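Local coordinates for protein thymine dioxygenase (Neurospora crassa, PDB 5C3Q) that binds thymine and 2-oxoglutarate at a metal centre and probably oxidises the methyl group of thymine, as an iron-dependent dioxygenase, at residues Lys5-Leu17 against Val235-Ile248. Residues are numbered along the deposited sequence; the frame is centred on the assembly and turned at random.
Sequences KAAVNEDGLVIPL and VKSPNGQFIDATPI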
ATOM      1  N   LYS A   5      15.130   3.290 -17.509  1.00 30.85           N
ATOM      2  CA  LYS A   5      14.025   2.786 -18.319  1.00 30.51           C
ATOM      3  C   LYS A   5      12.807   2.613 -17.415  1.00 28.34           C
ATOM      4  O   LYS A   5      12.928   2.103 -16.303  1.00 27.10           O
ATOM      5  CB  LYS A   5      14.386   1.453 -18.978  1.00 31.53           C
ATOM      6  CG  LYS A   5      13.283   0.869 -19.849  1.00 32.40           C
ATOM      7  CD  LYS A   5      13.781  -0.338 -20.623  1.00 34.06           C
ATOM      8  CE  LYS A   5      12.655  -1.060 -21.347  1.00 35.10           C
ATOM      9  NZ  LYS A   5      11.845  -1.901 -20.420  1.00 35.22           N
ATOM     10  N   ALA A   6      11.647   3.058 -17.888  1.00 27.58           N
ATOM     11  CA  ALA A   6      10.407   2.972 -17.110  1.00 26.95           C
ATOM     12  C   ALA A   6      10.137   1.544 -16.632  1.00 26.46           C
ATOM     13  O   ALA A   6      10.409   0.582 -17.346  1.00 26.77           O
ATOM     14  CB  ALA A   6       9.234   3.483 -17.934  1.00 26.83           C
ATOM     15  N   ALA A   7       9.622   1.414 -15.415  1.00 26.29           N
ATOM     16  CA  ALA A   7       9.238   0.109 -14.877  1.00 26.21           C
ATOM     17  C   ALA A   7       8.061  -0.459 -15.664  1.00 26.69           C
ATOM     18  O   ALA A   7       8.020  -1.650 -15.956  1.00 26.60           O
ATOM     19  CB  ALA A   7       8.879   0.227 -13.405  1.00 25.84           C
ATOM     20  N   VAL A   8       7.111   0.411 -16.001  1.00 26.74           N
ATOM     21  CA  VAL A   8       5.934   0.042 -16.779  1.00 27.21           C
ATOM     22  C   VAL A   8       5.688   1.100 -17.846  1.00 27.67           C
ATOM     23  O   VAL A   8       5.758   2.293 -17.567  1.00 26.46           O
ATOM     24  CB  VAL A   8       4.684  -0.062 -15.879  1.00 26.78           C
ATOM     25  CG1 VAL A   8       3.441  -0.388 -16.694  1.00 27.41           C
ATOM     26  CG2 VAL A   8       4.896  -1.108 -14.797  1.00 26.65           C
ATOM     27  N   ASN A   9       5.400   0.650 -19.064  1.00 29.57           N
ATOM     28  CA  ASN A   9       5.096   1.545 -20.176  1.00 31.28           C
ATOM     29  C   ASN A   9       4.148   0.874 -21.167  1.00 32.39           C
ATOM     30  O   ASN A   9       4.579   0.322 -22.183  1.00 32.72           O
ATOM     31  CB  ASN A   9       6.384   1.987 -20.875  1.00 32.51           C
ATOM     32  CG  ASN A   9       6.159   3.127 -21.853  1.00 33.68           C
ATOM     33  OD1 ASN A   9       5.031   3.401 -22.261  1.00 33.23           O
ATOM     34  ND2 ASN A   9       7.240   3.799 -22.238  1.00 35.01           N
ATOM     35  N   GLU A  10       2.854   0.924 -20.853  1.00 32.55           N
ATOM     36  CA  GLU A  10       1.823   0.287 -21.664  1.00 33.35           C
ATOM     37  C   GLU A  10       0.506   1.054 -21.567  1.00 31.78           C
ATOM     38  O   GLU A  10       0.117   1.503 -20.488  1.00 29.49           O
ATOM     39  CB  GLU A  10       1.597  -1.154 -21.208  1.00 35.80           C
ATOM     40  CG  GLU A  10       2.774  -2.088 -21.441  1.00 39.29           C
ATOM     41  CD  GLU A  10       2.511  -3.520 -20.995  1.00 42.17           C
ATOM     42  OE1 GLU A  10       1.339  -3.876 -20.719  1.00 43.78           O
ATOM     43  OE2 GLU A  10       3.489  -4.300 -20.931  1.00 44.88           O
ATOM     44  N   ASP A  11      -0.162   1.206 -22.708  1.00 30.97           N
ATOM     45  CA  ASP A  11      -1.500   1.795 -22.778  1.00 30.31           C
ATOM     46  C   ASP A  11      -1.584   3.209 -22.203  1.00 29.00           C
ATOM     47  O   ASP A  11      -2.613   3.605 -21.655  1.00 28.60           O
ATOM     48  CB  ASP A  11      -2.510   0.875 -22.079  1.00 29.76           C
ATOM     49  CG  ASP A  11      -3.927   1.099 -22.553  1.00 30.20           C
ATOM     50  OD1 ASP A  11      -4.122   1.186 -23.781  1.00 30.51           O
ATOM     51  OD2 ASP A  11      -4.845   1.184 -21.704  1.00 30.44           O
ATOM     52  N   GLY A  12      -0.502   3.969 -22.342  1.00 28.36           N
ATOM     53  CA  GLY A  12      -0.440   5.333 -21.819  1.00 27.64           C
ATOM     54  C   GLY A  12      -0.062   5.422 -20.348  1.00 26.32           C
ATOM     55  O   GLY A  12       0.063   6.521 -19.817  1.00 26.17           O
ATOM     56  N   LEU A  13       0.105   4.273 -19.689  1.00 25.54           N
ATOM     57  CA  LEU A  13       0.547   4.227 -18.291  1.00 24.42           C
ATOM     58  C   LEU A  13       2.060   4.109 -18.279  1.00 23.78           C
ATOM     59  O   LEU A  13       2.608   3.105 -18.732  1.00 23.68           O
ATOM     60  CB  LEU A  13      -0.068   3.033 -17.551  1.00 24.13           C
ATOM     61  CG  LEU A  13       0.338   2.837 -16.081  1.00 23.62           C
ATOM     62  CD1 LEU A  13      -0.234   3.931 -15.192  1.00 23.39           C
ATOM     63  CD2 LEU A  13      -0.111   1.474 -15.584  1.00 23.83           C
ATOM     64  N   VAL A  14       2.727   5.137 -17.760  1.00 22.95           N
ATOM     65  CA  VAL A  14       4.183   5.130 -17.634  1.00 22.61           C
ATOM     66  C   VAL A  14       4.553   5.255 -16.156  1.00 21.59           C
ATOM     67  O   VAL A  14       4.337   6.298 -15.542  1.00 21.22           O
ATOM     68  CB  VAL A  14       4.824   6.260 -18.467  1.00 23.47           C
ATOM     69  CG1 VAL A  14       6.341   6.271 -18.310  1.00 23.81           C
ATOM     70  CG2 VAL A  14       4.461   6.090 -19.935  1.00 24.24           C
ATOM     71  N   ILE A  15       5.079   4.175 -15.582  1.00 20.71           N
ATOM     72  CA  ILE A  15       5.527   4.188 -14.193  1.00 20.04           C
ATOM     73  C   ILE A  15       7.050   4.201 -14.209  1.00 19.97           C
ATOM     74  O   ILE A  15       7.666   3.217 -14.628  1.00 20.01           O
ATOM     75  CB  ILE A  15       5.012   2.961 -13.414  1.00 19.73           C
ATOM     76  CG1 ILE A  15       3.477   2.931 -13.442  1.00 19.79           C
ATOM     77  CG2 ILE A  15       5.534   2.983 -11.985  1.00 19.29           C
ATOM     78  CD1 ILE A  15       2.852   1.678 -12.856  1.00 19.73           C
ATOM     79  N   PRO A  16       7.664   5.315 -13.769  1.00 19.96           N
ATOM     80  CA  PRO A  16       9.118   5.427 -13.843  1.00 20.40           C
ATOM     81  C   PRO A  16       9.822   4.560 -12.812  1.00 20.58           C
ATOM     82  O   PRO A  16       9.257   4.265 -11.751  1.00 20.16           O
ATOM     83  CB  PRO A  16       9.369   6.902 -13.529  1.00 20.29           C
ATOM     84  CG  PRO A  16       8.252   7.269 -12.622  1.00 19.93           C
ATOM     85  CD  PRO A  16       7.063   6.492 -13.117  1.00 19.78           C
ATOM     86  N   LEU A  17      11.041   4.158 -13.153  1.00 21.09           N
ATOM     87  CA  LEU A  17      11.954   3.501 -12.238  1.00 21.31           C
ATOM     88  C   LEU A  17      12.954   4.557 -11.813  1.00 21.80           C
ATOM     89  O   LEU A  17      13.615   5.150 -12.660  1.00 22.30           O
ATOM     90  CB  LEU A  17      12.676   2.356 -12.941  1.00 21.97           C
ATOM     91  CG  LEU A  17      13.768   1.626 -12.164  1.00 22.62           C
ATOM     92  CD1 LEU A  17      13.226   1.032 -10.875  1.00 22.22           C
ATOM     93  CD2 LEU A  17      14.379   0.546 -13.050  1.00 23.57           C
ATOM     94  N   VAL A 235      -2.248  -1.992 -12.410  1.00 20.91           N
ATOM     95  CA  VAL A 235      -2.531  -0.585 -12.184  1.00 20.93           C
ATOM     96  C   VAL A 235      -3.364  -0.100 -13.366  1.00 21.88           C
ATOM     97  O   VAL A 235      -3.063  -0.432 -14.513  1.00 22.16           O
ATOM     98  CB  VAL A 235      -1.221   0.223 -12.084  1.00 20.76           C
ATOM     99  CG1 VAL A 235      -1.498   1.715 -11.941  1.00 20.66           C
ATOM    100  CG2 VAL A 235      -0.375  -0.279 -10.924  1.00 20.44           C
ATOM    101  N   LYS A 236      -4.406   0.679 -13.087  1.00 22.20           N
ATOM    102  CA  LYS A 236      -5.301   1.148 -14.134  1.00 23.29           C
ATOM    103  C   LYS A 236      -4.655   2.279 -14.939  1.00 23.59           C
ATOM    104  O   LYS A 236      -4.149   3.252 -14.377  1.00 23.54           O
ATOM    105  CB  LYS A 236      -6.649   1.586 -13.544  1.00 24.05           C
ATOM    106  CG  LYS A 236      -7.795   1.505 -14.537  1.00 25.19           C
ATOM    107  CD  LYS A 236      -9.145   1.318 -13.859  1.00 25.62           C
ATOM    108  CE  LYS A 236     -10.227   1.062 -14.889  1.00 26.62           C
ATOM    109  NZ  LYS A 236     -11.596   1.348 -14.380  1.00 27.25           N
ATOM    110  N   SER A 237      -4.660   2.129 -16.259  1.00 24.24           N
ATOM    111  CA  SER A 237      -4.094   3.125 -17.161  1.00 25.07           C
ATOM    112  C   SER A 237      -5.048   4.309 -17.332  1.00 26.00           C
ATOM    113  O   SER A 237      -6.236   4.200 -17.011  1.00 25.40           O
ATOM    114  CB  SER A 237      -3.831   2.497 -18.529  1.00 25.50           C
ATOM    115  OG  SER A 237      -5.043   2.306 -19.236  1.00 25.57           O
ATOM    116  N   PRO A 238      -4.539   5.441 -17.861  1.00 27.55           N
ATOM    117  CA  PRO A 238      -5.416   6.573 -18.174  1.00 28.41           C
ATOM    118  C   PRO A 238      -6.486   6.282 -19.233  1.00 29.64           C
ATOM    119  O   PRO A 238      -7.452   7.039 -19.343  1.00 30.60           O
ATOM    120  CB  PRO A 238      -4.445   7.659 -18.669  1.00 28.98           C
ATOM    121  CG  PRO A 238      -3.166   6.961 -18.966  1.00 28.75           C
ATOM    122  CD  PRO A 238      -3.117   5.798 -18.025  1.00 28.01           C
ATOM    123  N   ASN A 239      -6.312   5.211 -20.006  1.00 29.80           N
ATOM    124  CA  ASN A 239      -7.324   4.774 -20.965  1.00 30.62           C
ATOM    125  C   ASN A 239      -8.302   3.762 -20.375  1.00 29.80           C
ATOM    126  O   ASN A 239      -9.183   3.284 -21.076  1.00 30.03           O
ATOM    127  CB  ASN A 239      -6.663   4.182 -22.210  1.00 32.10           C
ATOM    128  CG  ASN A 239      -5.653   5.122 -22.829  1.00 33.33           C
ATOM    129  OD1 ASN A 239      -5.816   6.342 -22.782  1.00 34.64           O
ATOM    130  ND2 ASN A 239      -4.596   4.562 -23.406  1.00 34.28           N
ATOM    131  N   GLY A 240      -8.131   3.431 -19.095  1.00 28.60           N
ATOM    132  CA  GLY A 240      -9.103   2.624 -18.359  1.00 28.63           C
ATOM    133  C   GLY A 240      -8.868   1.122 -18.389  1.00 28.79           C
ATOM    134  O   GLY A 240      -9.785   0.353 -18.113  1.00 28.60           O
ATOM    135  N   GLN A 241      -7.645   0.706 -18.711  1.00 28.45           N
ATOM    136  CA  GLN A 241      -7.295  -0.712 -18.779  1.00 28.90           C
ATOM    137  C   GLN A 241      -6.301  -1.050 -17.688  1.00 27.25           C
ATOM    138  O   GLN A 241      -5.378  -0.274 -17.422  1.00 25.73           O
ATOM    139  CB  GLN A 241      -6.651  -1.047 -20.122  1.00 30.76           C
ATOM    140  CG  GLN A 241      -7.449  -0.623 -21.337  1.00 32.97           C
ATOM    141  CD  GLN A 241      -8.560  -1.590 -21.661  1.00 34.47           C
ATOM    142  OE1 GLN A 241      -9.455  -1.815 -20.844  1.00 35.30           O
ATOM    143  NE2 GLN A 241      -8.516  -2.170 -22.860  1.00 35.83           N
ATOM    144  N   PHE A 242      -6.473  -2.219 -17.077  1.00 26.13           N
ATOM    145  CA  PHE A 242      -5.538  -2.689 -16.060  1.00 25.43           C
ATOM    146  C   PHE A 242      -4.265  -3.219 -16.715  1.00 25.24           C
ATOM    147  O   PHE A 242      -4.317  -4.083 -17.590  1.00 25.34           O
ATOM    148  CB  PHE A 242      -6.181  -3.759 -15.175  1.00 25.47           C
ATOM    149  CG  PHE A 242      -7.090  -3.195 -14.119  1.00 24.83           C
ATOM    150  CD1 PHE A 242      -6.560  -2.591 -12.989  1.00 24.12           C
ATOM    151  CD2 PHE A 242      -8.469  -3.252 -14.263  1.00 25.11           C
ATOM    152  CE1 PHE A 242      -7.388  -2.060 -12.014  1.00 24.25           C
ATOM    153  CE2 PHE A 242      -9.303  -2.726 -13.289  1.00 25.05           C
ATOM    154  CZ  PHE A 242      -8.762  -2.128 -12.163  1.00 24.26           C
ATOM    155  N   ILE A 243      -3.129  -2.678 -16.283  1.00 24.37           N
ATOM    156  CA  ILE A 243      -1.825  -3.018 -16.830  1.00 24.64           C
ATOM    157  C   ILE A 243      -1.004  -3.716 -15.757  1.00 24.41           C
ATOM    158  O   ILE A 243      -1.006  -3.293 -14.599  1.00 22.99           O
ATOM    159  CB  ILE A 243      -1.077  -1.746 -17.280  1.00 24.54           C
ATOM    160  CG1 ILE A 243      -1.926  -0.938 -18.271  1.00 24.80           C
ATOM    161  CG2 ILE A 243       0.284  -2.094 -17.863  1.00 25.14           C
ATOM    162  CD1 ILE A 243      -2.328  -1.676 -19.534  1.00 25.64           C
ATOM    163  N   ASP A 244      -0.290  -4.769 -16.154  1.00 25.20           N
ATOM    164  CA  ASP A 244       0.569  -5.515 -15.237  1.00 25.85           C
ATOM    165  C   ASP A 244       1.709  -4.661 -14.685  1.00 25.48           C
ATOM    166  O   ASP A 244       2.462  -4.061 -15.442  1.00 25.82           O
ATOM    167  CB  ASP A 244       1.156  -6.747 -15.934  1.00 27.06           C
ATOM    168  CG  ASP A 244       0.115  -7.818 -16.198  1.00 28.05           C
ATOM    169  OD1 ASP A 244      -0.669  -8.128 -15.280  1.00 28.29           O
ATOM    170  OD2 ASP A 244       0.084  -8.356 -17.322  1.00 29.73           O
ATOM    171  N   ALA A 245       1.816  -4.607 -13.361  1.00 25.19           N
ATOM    172  CA  ALA A 245       2.947  -3.972 -12.701  1.00 24.97           C
ATOM    173  C   ALA A 245       3.990  -5.051 -12.453  1.00 25.37           C
ATOM    174  O   ALA A 245       4.034  -5.656 -11.383  1.00 24.85           O
ATOM    175  CB  ALA A 245       2.519  -3.318 -11.398  1.00 24.57           C
ATOM    176  N   THR A 246       4.817  -5.288 -13.467  1.00 26.25           N
ATOM    177  CA  THR A 246       5.829  -6.340 -13.443  1.00 27.32           C
ATOM    178  C   THR A 246       6.742  -6.209 -12.221  1.00 27.03           C
ATOM    179  O   THR A 246       7.228  -5.116 -11.933  1.00 26.28           O
ATOM    180  CB  THR A 246       6.685  -6.275 -14.720  1.00 28.35           C
ATOM    181  OG1 THR A 246       5.819  -6.179 -15.858  1.00 29.76           O
ATOM    182  CG2 THR A 246       7.580  -7.509 -14.860  1.00 29.21           C
ATOM    183  N   PRO A 247       6.968  -7.317 -11.489  1.00 27.39           N
ATOM    184  CA  PRO A 247       7.949  -7.273 -10.406  1.00 27.48           C
ATOM    185  C   PRO A 247       9.366  -7.018 -10.928  1.00 28.28           C
ATOM    186  O   PRO A 247       9.770  -7.613 -11.929  1.00 28.45           O
ATOM    187  CB  PRO A 247       7.853  -8.672  -9.785  1.00 28.13           C
ATOM    188  CG  PRO A 247       6.507  -9.178 -10.171  1.00 28.07           C
ATOM    189  CD  PRO A 247       6.243  -8.601 -11.523  1.00 28.04           C
ATOM    190  N   ILE A 248      10.091  -6.115 -10.269  1.00 28.36           N
ATOM    191  CA  ILE A 248      11.509  -5.882 -10.552  1.00 29.16           C
ATOM    192  C   ILE A 248      12.280  -6.148  -9.261  1.00 29.73           C
ATOM    193  O   ILE A 248      11.942  -5.602  -8.208  1.00 28.70           O
ATOM    194  CB  ILE A 248      11.763  -4.448 -11.064  1.00 28.91           C
ATOM    195  CG1 ILE A 248      11.065  -4.245 -12.414  1.00 29.42           C
ATOM    196  CG2 ILE A 248      13.261  -4.177 -11.202  1.00 29.71           C
ATOM    197  CD1 ILE A 248      11.148  -2.835 -12.969  1.00 29.22           C
TER
HETATM  198  O   HOH W   1      -0.316  -5.606 -18.829  1.00 42.44           O
HETATM  199  O   HOH W   2       3.605  -4.195 -17.989  1.00 44.00           O
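Leu13 and Ser237 bring the two backbones closest, with their CA atoms 4.9 Å apart. Each segment forms a beta hairpin, and the two hairpins pack face to face. Strands 8-10 and 242-244 run 134° apart in direction, and their short axes come within 8.1 Å. A type I' turn from Glu10 to Leu13 sets Asp11 beside the type I turn from Ser237 to Gly240. Ser237 OG donates to Asp11 OD2 at 2.7 Å. The hydroxyl meets the carboxylate on its anti side, 26° out of plane. The same OG accepts from Gln241 N at 3.1 Å and, weakly, from Asn239 N. Asn239 ND2 gives Asp11 OD1 only a weak bond, the amide standing nearly upright to the carboxylate. An alanine in place of Asp11 would probably leave the Ser237 hydroxyl without its acceptor and the two turns without their polar link. The packing of the hairpins joins the two sheets of the double-stranded beta-helix fold of 2-oxoglutarate oxygenases, the N-terminal hairpin lengthening the edge of the large one, beside strand 47-51. Strand 242-244 edges the four-stranded sheet that carries two of the metal ligands, His216 and His273. Between them lies an apolar layer. Leu13 has CG anti to its backbone N (chi1 178°). Its CD2 reaches Ile243 CB at 3.8 Å, and the side chain as a whole crosses that of Val235 at about a right angle. Val235 in turn lies near His273. Ile243 spreads its branches against the first hairpin. Its CD1 touches Asp11 CB at 3.6 Å, and its CG2 packs on Val8 CG1 and Glu10 CB. One water joins Glu10 OE1 to Asp244 N; a second donates to Asp244 O and only weakly to Glu10 OE2. At the classic beta bulge where Ala7 and Val8 both face Ile15, Ile248 CD1 meets Ala7 CB at 3.8 Å.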